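Side-chain contacts in FBP protein (Leishmania major, PDB 5OEZ), which probably catalyses the magnesium-dependent hydrolysis of fructose 1,6-bisphosphate to fructose 6-phosphate and phosphate, a step of gluconeogenesis: residues C[283-288]-C[316-321]; C[291-296]-C[305-310]; C[298-303]-C[326-331]; C[250-255]-C[266-271]. All blocks are in the same frame, centred on the assembly; numbering follows the deposited sequence.

Contact 1: residues C[283-288]-C[316-321]; sequences YEAAPM and QRTPVY
Ala285 meets Thr318 and Val320 through methyl groups alone, so no ring, amide or carboxylate offers a face or edge to the other segment. The Tyr283 ring meets that of His315 instead, their planes about 25° apart. Within the strand, the carbonyl of Pro319 is met in its plane, on a lone pair, by Thr318 OG1, 2.7 Å from Pro319 O. That bond fits the torsion of Thr318, whose OG1 stands anti to the backbone N (chi1 175°), leaving CG2 as the branch that meets the helix. Ala285 CB lies 3.7 Å from Thr318 CG2 and 3.9 Å from Val320 CG1, one methyl shared by two. Thr318 and Val320 both point toward the helix while Pro319 between them points away. The alpha carbons of Ala285 and Val320 are 7.2 Å apart, an approach that suits alanine's small side chain, and the segments bury just 84 Å². Glu284, the residue before Ala285, is a manganese ligand in another structure of this protein. Helix 281-294 thus packs on strand 317-323, which pairs antiparallel with strands 265-268, 279-280 and 298-300; Val320 also touches Leu279 and Tyr268.

Contact 2: residues C[291-296]-C[305-310]; sequences IVEQAG and RILEQS
A salt-bridge network of Glu293, Arg305 and Glu308 joins the last turn of helix 281-294 to the loop that follows strand 298-300. The helix ends in a Schellman motif, with Gly296 at positive phi and its N bonded back to the carbonyl of Glu293, which lies in that last turn. Arg305 grips the Glu293 carboxylate side-on, one nitrogen to each oxygen. Its NE donates to Glu293 OE2 over 2.9 Å in a nearly straight bond, 173° at the hydrogen, with the acceptor in the guanidinium plane. The second bond, from Arg305 NH2 to the syn lone pair of Glu293 OE1, is equally short at 2.9 Å but more bent, 143°, consistent with OE1 lying 24° out of the guanidinium plane. A bend in the arginine chain at chi3 brings NE and NH2 to the carboxylate, while Arg305 NH1 reaches Glu308 OE2 at 3.1 Å, tilted from the guanidinium plane. Water 1 donates to Glu293 OE2 at 2.8 Å and accepts from Leu307 N at 3.0 Å, a second route between helix and loop. Leu307 comes from the opposite direction, its CD1 3.6 Å from Glu293 OE1. With all three guanidinium nitrogens bonded to two carboxylates, the group is fixed in rotation, and its positive charge probably helps both glutamates to stay ionised.

Contact 3: residues C[298-303]-C[326-331]; sequences KAVGSN and QEVDLC
Val300 and Val328 reach toward each other tip to tip, CG2 of Val300 standing 3.8 Å from CG1 of Val328, and the buried Val328 centres the apolar, close-packed part of the contact. Val328 sets CG1 anti to its own nitrogen (chi1 175°), and the same methyl also lies 4.0 Å from Lys298 CB. Its other branch, CG2, sits 3.9 Å from Lys298 O, so the forked valine touches both a side chain and the backbone of the strand. The polar side, formed by Lys298 and Asp329, is built differently: Lys298 runs out in an extended chain, crosses Asp329 at about a right angle, and ends in a single salt bridge. There Lys298 NZ donates to the syn lone pair of Asp329 OD1 over 2.8 Å, whereas Asp329 OD2 remains 3.9 Å from NZ. Lys298 CE also passes 3.5 Å from Asp329 OD1. With one bond to one oxygen, this end is probably held less rigidly than a two-pronged pair, though the charges still tie strand to helix. The axes of strand 298-300 and helix 326-331 come within 8.6 Å and diverge by 33°. Between them in the chain runs strand 317-323, antiparallel to strand 298-300, and helix 325-338 packs back over this sheet, Val328 touching Ile265 and Cys331 touching Tyr321 as well as helix 227-238.

Contact 4: residues C[250-255]-C[266-271]; sequences GSMVGD and FCYPKD
Asp255 OD2 is gripped by two donors: Gly250 N, at 3.1 Å on the syn lone pair, and water 2, at 2.9 Å. Water 2 also lies 3.0 Å from Tyr268 OH, so it links the helix to the strand. The other oxygen, OD1, forms a salt bridge with Arg258 and accepts from Ile249 N, which together with the bonds to OD2 fixes the carboxylate. At the root of the side chain, Asp255 CB packs 3.6 Å from Phe266 CE1, with the carboxylate and ring planes 20° apart. Helix 252-262 leads by a short turn into strand 265-268, and this contact folds the start of that helix against the strand. Ser251 occupies the N-cap and accepts a weak bond from Gly254 N, while Val253 N donates to Asp121. Met252 and Tyr268 both bind fructose 6-phosphate in another structure of this protein, so the packing here forms part of the substrate pocket. Met252 sends CG out anti to its nitrogen (chi1 -174°), where it lies 4.1 Å from Phe266 CE2, obliquely to that ring, and 4.2 Å from Tyr268 CE2, at the edge and near the plane of the tyrosine. Beyond CG the chain bends, and its end approaches Glu284.

Overall arrangement
All four contacts lie in the C-terminal domain. Contact 4 closes first along the chain, before contact 1 opens; contact 2 is nested inside the loop of contact 1, and contact 3 interleaves with both. Contacts 1 and 2 use successive parts of helix 281-294, their centres 10 Å apart. Contacts 1, 3 and 4 reach one mixed sheet, where strand 317-323 pairs with strands 298-300 and 265-268: Tyr321 N lies 2.9 Å from Val300 O. Contacts 1 and 4 hold residues that bind metal and fructose 6-phosphate in other structures of this protein, whereas contact 2 ties the end of helix 281-294 to the following loop, and contact 3 ties strand 298-300 to helix 325-338.

Contact 1: residues C[283-288]-C[316-321]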
loop_
_atom_site.group_PDB
_atom_site.type_symbol
_atom_site.label_atom_id
_atom_site.label_comp_id
_atom_site.label_asym_id
_atom_site.label_seq_id
_atom_site.Cartn_x
_atom_site.Cartn_y
_atom_site.Cartn_z
ATOM N N TYR C 283 -30.007 -0.827 -13.858
ATOM C CA TYR C 283 -28.614 -0.631 -13.518
ATOM C C TYR C 283 -28.383 -0.044 -12.116
ATOM O O TYR C 283 -27.334 -0.290 -11.530
ATOM C CB TYR C 283 -27.952 0.261 -14.562
ATOM C CG TYR C 283 -28.106 -0.235 -15.977
ATOM C CD1 TYR C 283 -27.275 -1.233 -16.490
ATOM C CD2 TYR C 283 -29.054 0.307 -16.813
ATOM C CE1 TYR C 283 -27.415 -1.674 -17.803
ATOM C CE2 TYR C 283 -29.197 -0.128 -18.118
ATOM C CZ TYR C 283 -28.373 -1.119 -18.605
ATOM O OH TYR C 283 -28.528 -1.536 -19.896
ATOM N N GLU C 284 -29.348 0.731 -11.602
ATOM C CA GLU C 284 -29.199 1.519 -10.367
ATOM C C GLU C 284 -30.360 1.330 -9.394
ATOM O O GLU C 284 -30.145 0.904 -8.265
ATOM C CB GLU C 284 -29.071 3.021 -10.683
ATOM C CG GLU C 284 -27.902 3.377 -11.596
ATOM C CD GLU C 284 -27.977 4.784 -12.185
ATOM O OE1 GLU C 284 -29.086 5.344 -12.359
ATOM O OE2 GLU C 284 -26.903 5.340 -12.501
ATOM N N ALA C 285 -31.577 1.686 -9.805
ATOM C CA ALA C 285 -32.698 1.734 -8.858
ATOM C C ALA C 285 -33.111 0.357 -8.294
ATOM O O ALA C 285 -33.282 0.217 -7.091
ATOM C CB ALA C 285 -33.892 2.442 -9.485
ATOM N N ALA C 286 -33.268 -0.645 -9.146
ATOM C CA ALA C 286 -33.663 -1.996 -8.670
ATOM C C ALA C 286 -32.606 -2.687 -7.777
ATOM O O ALA C 286 -32.947 -3.190 -6.716
ATOM C CB ALA C 286 -34.061 -2.897 -9.838
ATOM N N PRO C 287 -31.327 -2.691 -8.177
ATOM C CA PRO C 287 -30.293 -3.179 -7.225
ATOM C C PRO C 287 -30.269 -2.464 -5.854
ATOM O O PRO C 287 -30.276 -3.124 -4.823
ATOM C CB PRO C 287 -28.989 -2.912 -7.965
ATOM C CG PRO C 287 -29.370 -2.934 -9.409
ATOM C CD PRO C 287 -30.725 -2.322 -9.470
ATOM N N MET C 288 -30.277 -1.136 -5.854
ATOM C CA MET C 288 -30.373 -0.381 -4.610
ATOM C C MET C 288 -31.650 -0.670 -3.832
ATOM O O MET C 288 -31.629 -0.728 -2.603
ATOM C CB MET C 288 -30.246 1.126 -4.865
ATOM C CG MET C 288 -28.855 1.638 -5.248
ATOM S SD MET C 288 -27.415 1.159 -4.229
ATOM C CE MET C 288 -28.064 0.707 -2.621
ATOM N N GLN C 316 -34.968 1.975 -19.209
ATOM C CA GLN C 316 -36.117 2.649 -18.612
ATOM C C GLN C 316 -35.731 3.262 -17.257
ATOM O O GLN C 316 -34.770 2.841 -16.608
ATOM C CB GLN C 316 -37.331 1.707 -18.555
ATOM C CG GLN C 316 -37.768 1.171 -17.209
ATOM C CD GLN C 316 -38.861 0.112 -17.354
ATOM O OE1 GLN C 316 -38.773 -0.778 -18.205
ATOM N NE2 GLN C 316 -39.896 0.207 -16.536
ATOM N N ARG C 317 -36.475 4.287 -16.865
ATOM C CA ARG C 317 -36.154 5.082 -15.700
ATOM C C ARG C 317 -37.306 5.221 -14.742
ATOM O O ARG C 317 -38.445 4.892 -15.068
ATOM C CB ARG C 317 -35.767 6.471 -16.121
ATOM C CG ARG C 317 -34.594 6.509 -17.065
ATOM C CD ARG C 317 -34.125 7.928 -17.199
ATOM N NE ARG C 317 -32.986 7.988 -18.116
ATOM C CZ ARG C 317 -31.799 8.559 -17.918
ATOM N NH1 ARG C 317 -31.517 9.170 -16.783
ATOM N NH2 ARG C 317 -30.877 8.543 -18.893
ATOM N N THR C 318 -36.975 5.685 -13.539
ATOM C CA THR C 318 -37.939 5.832 -12.463
ATOM C C THR C 318 -37.425 6.876 -11.470
ATOM O O THR C 318 -36.224 6.951 -11.266
ATOM C CB THR C 318 -38.185 4.465 -11.732
ATOM O OG1 THR C 318 -39.047 4.650 -10.603
ATOM C CG2 THR C 318 -36.888 3.814 -11.255
ATOM N N PRO C 319 -38.335 7.649 -10.840
ATOM C CA PRO C 319 -37.965 8.349 -9.609
ATOM C C PRO C 319 -37.830 7.372 -8.455
ATOM O O PRO C 319 -38.269 6.225 -8.557
ATOM C CB PRO C 319 -39.158 9.281 -9.362
ATOM C CG PRO C 319 -40.309 8.542 -9.930
ATOM C CD PRO C 319 -39.784 7.775 -11.118
ATOM N N VAL C 320 -37.197 7.804 -7.364
ATOM C CA VAL C 320 -36.988 6.934 -6.200
ATOM C C VAL C 320 -37.176 7.714 -4.901
ATOM O O VAL C 320 -36.769 8.874 -4.799
ATOM C CB VAL C 320 -35.568 6.247 -6.184
ATOM C CG1 VAL C 320 -35.338 5.409 -7.441
ATOM C CG2 VAL C 320 -34.449 7.269 -6.025
ATOM N N TYR C 321 -37.753 7.027 -3.920
ATOM C CA TYR C 321 -37.848 7.465 -2.544
ATOM C C TYR C 321 -37.431 6.264 -1.688
ATOM O O TYR C 321 -38.182 5.293 -1.550
ATOM C CB TYR C 321 -39.281 7.921 -2.239
ATOM C CG TYR C 321 -39.856 8.803 -3.320
ATOM C CD1 TYR C 321 -40.558 8.244 -4.380
ATOM C CD2 TYR C 321 -39.653 10.182 -3.323
ATOM C CE1 TYR C 321 -41.060 9.028 -5.392
ATOM C CE2 TYR C 321 -40.156 10.978 -4.338
ATOM C CZ TYR C 321 -40.874 10.401 -5.360
ATOM O OH TYR C 321 -41.383 11.153 -6.394
#

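Contact 2: residues C[291-296]-C[305-310]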
loop_
_atom_site.group_PDB
_atom_site.type_symbol
_atom_site.label_atom_id
_atom_site.label_comp_id
_atom_site.label_asym_id
_atom_site.label_seq_id
_atom_site.Cartn_x
_atom_site.Cartn_y
_atom_site.Cartn_z
ATOM N N ILE C 291 -31.245 -3.934 -1.891
ATOM C CA ILE C 291 -30.402 -3.735 -0.716
ATOM C C ILE C 291 -31.160 -3.043 0.416
ATOM O O ILE C 291 -31.156 -3.526 1.540
ATOM C CB ILE C 291 -29.138 -2.949 -1.083
ATOM C CG1 ILE C 291 -28.236 -3.823 -1.970
ATOM C CG2 ILE C 291 -28.373 -2.543 0.165
ATOM C CD1 ILE C 291 -27.353 -3.014 -2.894
ATOM N N VAL C 292 -31.839 -1.945 0.094
ATOM C CA VAL C 292 -32.618 -1.179 1.080
ATOM C C VAL C 292 -33.722 -2.032 1.702
ATOM O O VAL C 292 -33.920 -1.992 2.914
ATOM C CB VAL C 292 -33.202 0.126 0.454
ATOM C CG1 VAL C 292 -34.261 0.781 1.331
ATOM C CG2 VAL C 292 -32.078 1.111 0.172
ATOM N N GLU C 293 -34.455 -2.795 0.897
ATOM C CA GLU C 293 -35.514 -3.672 1.466
ATOM C C GLU C 293 -34.936 -4.749 2.377
ATOM O O GLU C 293 -35.460 -4.994 3.452
ATOM C CB GLU C 293 -36.374 -4.333 0.378
ATOM C CG GLU C 293 -37.374 -3.405 -0.308
ATOM C CD GLU C 293 -38.456 -4.151 -1.105
ATOM O OE1 GLU C 293 -38.543 -5.399 -1.000
ATOM O OE2 GLU C 293 -39.239 -3.481 -1.833
ATOM N N GLN C 294 -33.850 -5.383 1.935
ATOM C CA GLN C 294 -33.192 -6.432 2.713
ATOM C C GLN C 294 -32.609 -5.920 4.027
ATOM O O GLN C 294 -32.424 -6.691 4.954
ATOM C CB GLN C 294 -32.114 -7.108 1.873
ATOM C CG GLN C 294 -32.673 -7.956 0.739
ATOM C CD GLN C 294 -33.402 -9.188 1.244
ATOM O OE1 GLN C 294 -32.924 -9.902 2.126
ATOM N NE2 GLN C 294 -34.570 -9.439 0.689
ATOM N N ALA C 295 -32.322 -4.624 4.104
ATOM C CA ALA C 295 -31.901 -3.997 5.351
ATOM C C ALA C 295 -33.059 -3.484 6.214
ATOM O O ALA C 295 -32.814 -2.873 7.250
ATOM C CB ALA C 295 -30.940 -2.851 5.044
ATOM N N GLY C 296 -34.302 -3.713 5.793
ATOM C CA GLY C 296 -35.484 -3.301 6.554
ATOM C C GLY C 296 -36.073 -1.935 6.209
ATOM O O GLY C 296 -36.906 -1.437 6.940
ATOM N N ARG C 305 -43.619 -0.296 -4.942
ATOM C CA ARG C 305 -42.272 -0.832 -4.846
ATOM C C ARG C 305 -41.565 -0.814 -6.186
ATOM O O ARG C 305 -42.118 -1.264 -7.182
ATOM C CB ARG C 305 -42.313 -2.282 -4.325
ATOM C CG ARG C 305 -42.743 -2.421 -2.867
ATOM C CD ARG C 305 -43.018 -3.870 -2.519
ATOM N NE ARG C 305 -41.791 -4.668 -2.527
ATOM C CZ ARG C 305 -41.705 -5.974 -2.789
ATOM N NH1 ARG C 305 -42.767 -6.710 -3.101
ATOM N NH2 ARG C 305 -40.521 -6.565 -2.755
ATOM N N ILE C 306 -40.329 -0.316 -6.186
ATOM C CA ILE C 306 -39.444 -0.385 -7.350
ATOM C C ILE C 306 -39.331 -1.828 -7.870
ATOM O O ILE C 306 -39.383 -2.057 -9.081
ATOM C CB ILE C 306 -38.014 0.118 -7.005
ATOM C CG1 ILE C 306 -37.999 1.611 -6.640
ATOM C CG2 ILE C 306 -37.032 -0.121 -8.152
ATOM C CD1 ILE C 306 -38.395 2.555 -7.753
ATOM N N LEU C 307 -39.167 -2.783 -6.951
ATOM C CA LEU C 307 -38.971 -4.192 -7.307
ATOM C C LEU C 307 -40.160 -4.832 -7.998
ATOM O O LEU C 307 -39.980 -5.796 -8.744
ATOM C CB LEU C 307 -38.575 -5.019 -6.082
ATOM C CG LEU C 307 -37.226 -4.661 -5.432
ATOM C CD1 LEU C 307 -36.943 -5.596 -4.265
ATOM C CD2 LEU C 307 -36.080 -4.698 -6.434
ATOM N N GLU C 308 -41.353 -4.285 -7.791
ATOM C CA GLU C 308 -42.571 -4.773 -8.481
ATOM C C GLU C 308 -42.802 -4.187 -9.888
ATOM O O GLU C 308 -43.721 -4.622 -10.562
ATOM C CB GLU C 308 -43.825 -4.530 -7.628
ATOM C CG GLU C 308 -43.956 -5.436 -6.409
ATOM C CD GLU C 308 -45.164 -5.104 -5.526
ATOM O OE1 GLU C 308 -45.942 -4.183 -5.866
ATOM O OE2 GLU C 308 -45.336 -5.761 -4.473
ATOM N N GLN C 309 -41.988 -3.234 -10.341
ATOM C CA GLN C 309 -42.179 -2.653 -11.682
ATOM C C GLN C 309 -41.750 -3.620 -12.774
ATOM O O GLN C 309 -40.741 -4.313 -12.637
ATOM C CB GLN C 309 -41.405 -1.353 -11.847
ATOM C CG GLN C 309 -41.880 -0.228 -10.938
ATOM C CD GLN C 309 -40.991 1.005 -11.029
ATOM O OE1 GLN C 309 -40.226 1.170 -11.985
ATOM N NE2 GLN C 309 -41.106 1.898 -10.046
ATOM N N SER C 310 -42.520 -3.653 -13.859
ATOM C CA SER C 310 -42.162 -4.445 -15.040
ATOM C C SER C 310 -41.034 -3.771 -15.819
ATOM O O SER C 310 -40.992 -2.542 -15.925
ATOM C CB SER C 310 -43.366 -4.620 -15.966
ATOM O OG SER C 310 -44.383 -5.364 -15.344
HETATM O O HOH W 1 -38.743 -1.979 -4.129
#

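Contact 3: residues C[298-303]-C[326-331]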
loop_
_atom_site.group_PDB
_atom_site.type_symbol
_atom_site.label_atom_id
_atom_site.label_comp_id
_atom_site.label_asym_id
_atom_site.label_seq_id
_atom_site.Cartn_x
_atom_site.Cartn_y
_atom_site.Cartn_z
ATOM N N LYS C 298 -37.681 0.929 3.018
ATOM C CA LYS C 298 -38.617 0.931 1.890
ATOM C C LYS C 298 -37.971 1.596 0.717
ATOM O O LYS C 298 -37.136 2.500 0.874
ATOM C CB LYS C 298 -39.903 1.665 2.214
ATOM C CG LYS C 298 -40.819 0.914 3.153
ATOM C CD LYS C 298 -42.220 1.508 3.158
ATOM C CE LYS C 298 -43.127 0.648 4.025
ATOM N NZ LYS C 298 -44.541 1.098 3.969
ATOM N N ALA C 299 -38.374 1.137 -0.462
ATOM C CA ALA C 299 -37.854 1.631 -1.717
ATOM C C ALA C 299 -39.003 1.722 -2.725
ATOM O O ALA C 299 -39.398 0.709 -3.313
ATOM C CB ALA C 299 -36.771 0.701 -2.220
ATOM N N VAL C 300 -39.530 2.930 -2.922
ATOM C CA VAL C 300 -40.687 3.120 -3.821
ATOM C C VAL C 300 -40.408 4.079 -4.966
ATOM O O VAL C 300 -39.490 4.908 -4.902
ATOM C CB VAL C 300 -41.953 3.528 -3.053
ATOM C CG1 VAL C 300 -42.317 2.429 -2.052
ATOM C CG2 VAL C 300 -41.784 4.867 -2.346
ATOM N N GLY C 301 -41.192 3.922 -6.029
ATOM C CA GLY C 301 -41.126 4.777 -7.214
ATOM C C GLY C 301 -42.352 5.655 -7.274
ATOM O O GLY C 301 -42.874 6.034 -6.238
ATOM N N SER C 302 -42.835 5.938 -8.481
ATOM C CA SER C 302 -44.109 6.663 -8.663
ATOM C C SER C 302 -45.355 5.865 -8.251
ATOM O O SER C 302 -46.362 6.453 -7.903
ATOM C CB SER C 302 -44.285 7.087 -10.121
ATOM O OG SER C 302 -43.334 8.048 -10.486
ATOM N N ASN C 303 -45.294 4.538 -8.297
ATOM C CA ASN C 303 -46.460 3.707 -8.027
ATOM C C ASN C 303 -46.063 2.389 -7.354
ATOM O O ASN C 303 -46.162 1.317 -7.944
ATOM C CB ASN C 303 -47.172 3.458 -9.359
ATOM C CG ASN C 303 -48.447 2.644 -9.219
ATOM O OD1 ASN C 303 -48.949 2.416 -8.118
ATOM N ND2 ASN C 303 -48.974 2.196 -10.351
ATOM N N GLN C 326 -40.449 4.545 8.170
ATOM C CA GLN C 326 -41.348 5.608 8.609
ATOM C C GLN C 326 -41.098 6.930 7.893
ATOM O O GLN C 326 -42.025 7.691 7.708
ATOM C CB GLN C 326 -41.290 5.796 10.119
ATOM C CG GLN C 326 -41.868 4.595 10.872
ATOM C CD GLN C 326 -41.773 4.725 12.378
ATOM O OE1 GLN C 326 -41.380 5.771 12.912
ATOM N NE2 GLN C 326 -42.146 3.667 13.072
ATOM N N GLU C 327 -39.866 7.189 7.465
ATOM C CA GLU C 327 -39.575 8.404 6.696
ATOM C C GLU C 327 -40.151 8.340 5.287
ATOM O O GLU C 327 -40.708 9.319 4.801
ATOM C CB GLU C 327 -38.062 8.668 6.617
ATOM C CG GLU C 327 -37.352 8.824 7.960
ATOM C CD GLU C 327 -37.853 9.984 8.807
ATOM O OE1 GLU C 327 -38.413 10.974 8.251
ATOM O OE2 GLU C 327 -37.670 9.909 10.046
ATOM N N VAL C 328 -40.033 7.182 4.637
ATOM C CA VAL C 328 -40.680 6.960 3.332
ATOM C C VAL C 328 -42.210 7.004 3.444
ATOM O O VAL C 328 -42.855 7.524 2.545
ATOM C CB VAL C 328 -40.226 5.652 2.659
ATOM C CG1 VAL C 328 -40.995 5.389 1.369
ATOM C CG2 VAL C 328 -38.750 5.729 2.350
ATOM N N ASP C 329 -42.786 6.474 4.533
ATOM C CA ASP C 329 -44.261 6.573 4.782
ATOM C C ASP C 329 -44.733 8.030 4.914
ATOM O O ASP C 329 -45.765 8.373 4.375
ATOM C CB ASP C 329 -44.703 5.808 6.041
ATOM C CG ASP C 329 -44.572 4.280 5.903
ATOM O OD1 ASP C 329 -44.468 3.763 4.770
ATOM O OD2 ASP C 329 -44.539 3.594 6.951
ATOM N N LEU C 330 -43.958 8.876 5.603
ATOM C CA LEU C 330 -44.315 10.282 5.761
ATOM C C LEU C 330 -44.307 10.986 4.402
ATOM O O LEU C 330 -45.211 11.745 4.102
ATOM C CB LEU C 330 -43.369 10.988 6.742
ATOM C CG LEU C 330 -43.579 12.493 6.969
ATOM C CD1 LEU C 330 -44.902 12.722 7.657
ATOM C CD2 LEU C 330 -42.448 13.119 7.775
ATOM N N CYS C 331 -43.293 10.690 3.594
ATOM C CA CYS C 331 -43.168 11.212 2.237
ATOM C C CYS C 331 -44.356 10.803 1.368
ATOM O O CYS C 331 -44.965 11.628 0.708
ATOM C CB CYS C 331 -41.853 10.719 1.614
ATOM S SG CYS C 331 -41.484 11.284 -0.056
#

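Contact 4: residues C[250-255]-C[266-271]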
loop_
_atom_site.group_PDB
_atom_site.type_symbol
_atom_site.label_atom_id
_atom_site.label_comp_id
_atom_site.label_asym_id
_atom_site.label_seq_id
_atom_site.Cartn_x
_atom_site.Cartn_y
_atom_site.Cartn_z
ATOM N N GLY C 250 -24.217 14.321 -3.584
ATOM C CA GLY C 250 -24.263 14.339 -5.058
ATOM C C GLY C 250 -23.632 13.102 -5.699
ATOM O O GLY C 250 -23.312 13.101 -6.874
ATOM N N SER C 251 -23.411 12.055 -4.913
ATOM C CA SER C 251 -23.038 10.733 -5.412
ATOM C C SER C 251 -24.102 9.821 -4.838
ATOM O O SER C 251 -24.203 9.651 -3.621
ATOM C CB SER C 251 -21.637 10.314 -4.926
ATOM O OG SER C 251 -21.447 8.895 -4.920
ATOM N N MET C 252 -24.893 9.236 -5.722
ATOM C CA MET C 252 -25.978 8.368 -5.319
ATOM C C MET C 252 -25.518 7.242 -4.367
ATOM O O MET C 252 -26.168 6.972 -3.356
ATOM C CB MET C 252 -26.599 7.773 -6.569
ATOM C CG MET C 252 -27.849 6.938 -6.336
ATOM S SD MET C 252 -27.753 5.387 -7.248
ATOM C CE MET C 252 -27.435 5.997 -8.902
ATOM N N VAL C 253 -24.404 6.595 -4.689
ATOM C CA VAL C 253 -23.920 5.470 -3.868
ATOM C C VAL C 253 -23.503 5.974 -2.475
ATOM O O VAL C 253 -23.884 5.391 -1.454
ATOM C CB VAL C 253 -22.781 4.695 -4.550
ATOM C CG1 VAL C 253 -22.281 3.587 -3.640
ATOM C CG2 VAL C 253 -23.256 4.086 -5.863
ATOM N N GLY C 254 -22.789 7.087 -2.433
ATOM C CA GLY C 254 -22.434 7.708 -1.156
ATOM C C GLY C 254 -23.644 8.089 -0.325
ATOM O O GLY C 254 -23.683 7.805 0.870
ATOM N N ASP C 255 -24.659 8.706 -0.951
ATOM C CA ASP C 255 -25.837 9.145 -0.205
ATOM C C ASP C 255 -26.647 7.941 0.277
ATOM O O ASP C 255 -27.113 7.921 1.425
ATOM C CB ASP C 255 -26.687 10.143 -1.013
ATOM C CG ASP C 255 -26.053 11.557 -1.089
ATOM O OD1 ASP C 255 -25.760 12.165 -0.020
ATOM O OD2 ASP C 255 -25.875 12.092 -2.221
ATOM N N PHE C 266 -33.532 9.176 1.093
ATOM C CA PHE C 266 -32.894 9.651 -0.125
ATOM C C PHE C 266 -33.949 9.757 -1.227
ATOM O O PHE C 266 -34.655 8.781 -1.478
ATOM C CB PHE C 266 -31.787 8.671 -0.549
ATOM C CG PHE C 266 -31.129 9.040 -1.833
ATOM C CD1 PHE C 266 -30.241 10.113 -1.884
ATOM C CD2 PHE C 266 -31.443 8.360 -3.014
ATOM C CE1 PHE C 266 -29.648 10.492 -3.083
ATOM C CE2 PHE C 266 -30.869 8.742 -4.220
ATOM C CZ PHE C 266 -29.973 9.811 -4.251
ATOM N N CYS C 267 -34.001 10.896 -1.920
ATOM C CA CYS C 267 -35.017 11.142 -2.968
ATOM C C CYS C 267 -34.422 11.671 -4.266
ATOM O O CYS C 267 -33.576 12.558 -4.256
ATOM C CB CYS C 267 -36.042 12.152 -2.497
ATOM S SG CYS C 267 -36.910 11.727 -1.006
ATOM N N TYR C 268 -34.833 11.057 -5.370
ATOM C CA TYR C 268 -34.772 11.685 -6.687
ATOM C C TYR C 268 -36.202 11.741 -7.186
ATOM O O TYR C 268 -36.661 10.811 -7.860
ATOM C CB TYR C 268 -33.936 10.938 -7.690
ATOM C CG TYR C 268 -32.438 11.134 -7.634
ATOM C CD1 TYR C 268 -31.848 12.360 -7.937
ATOM C CD2 TYR C 268 -31.596 10.061 -7.344
ATOM C CE1 TYR C 268 -30.459 12.524 -7.896
ATOM C CE2 TYR C 268 -30.214 10.210 -7.323
ATOM C CZ TYR C 268 -29.647 11.445 -7.590
ATOM O OH TYR C 268 -28.280 11.590 -7.556
ATOM N N PRO C 269 -36.902 12.821 -6.844
ATOM C CA PRO C 269 -38.307 12.928 -7.168
ATOM C C PRO C 269 -38.516 13.236 -8.620
ATOM O O PRO C 269 -37.582 13.608 -9.316
ATOM C CB PRO C 269 -38.760 14.132 -6.346
ATOM C CG PRO C 269 -37.570 15.014 -6.324
ATOM C CD PRO C 269 -36.373 14.084 -6.288
ATOM N N LYS C 270 -39.751 13.060 -9.069
ATOM C CA LYS C 270 -40.133 13.432 -10.415
ATOM C C LYS C 270 -39.995 14.958 -10.542
ATOM O O LYS C 270 -40.318 15.704 -9.627
ATOM C CB LYS C 270 -41.573 12.992 -10.668
ATOM C CG LYS C 270 -41.988 12.919 -12.130
ATOM C CD LYS C 270 -43.494 12.852 -12.395
ATOM C CE LYS C 270 -44.256 11.841 -11.554
ATOM N NZ LYS C 270 -44.028 10.437 -11.979
ATOM N N ASP C 271 -39.495 15.408 -11.669
ATOM C CA ASP C 271 -39.431 16.828 -11.941
ATOM C C ASP C 271 -39.734 17.070 -13.413
ATOM O O ASP C 271 -39.541 16.182 -14.260
ATOM C CB ASP C 271 -38.150 17.530 -11.424
ATOM C CG ASP C 271 -36.942 17.297 -12.239
ATOM O OD1 ASP C 271 -36.946 17.505 -13.461
ATOM O OD2 ASP C 271 -35.930 17.055 -11.588
HETATM O O HOH W 2 -26.757 12.130 -5.002
#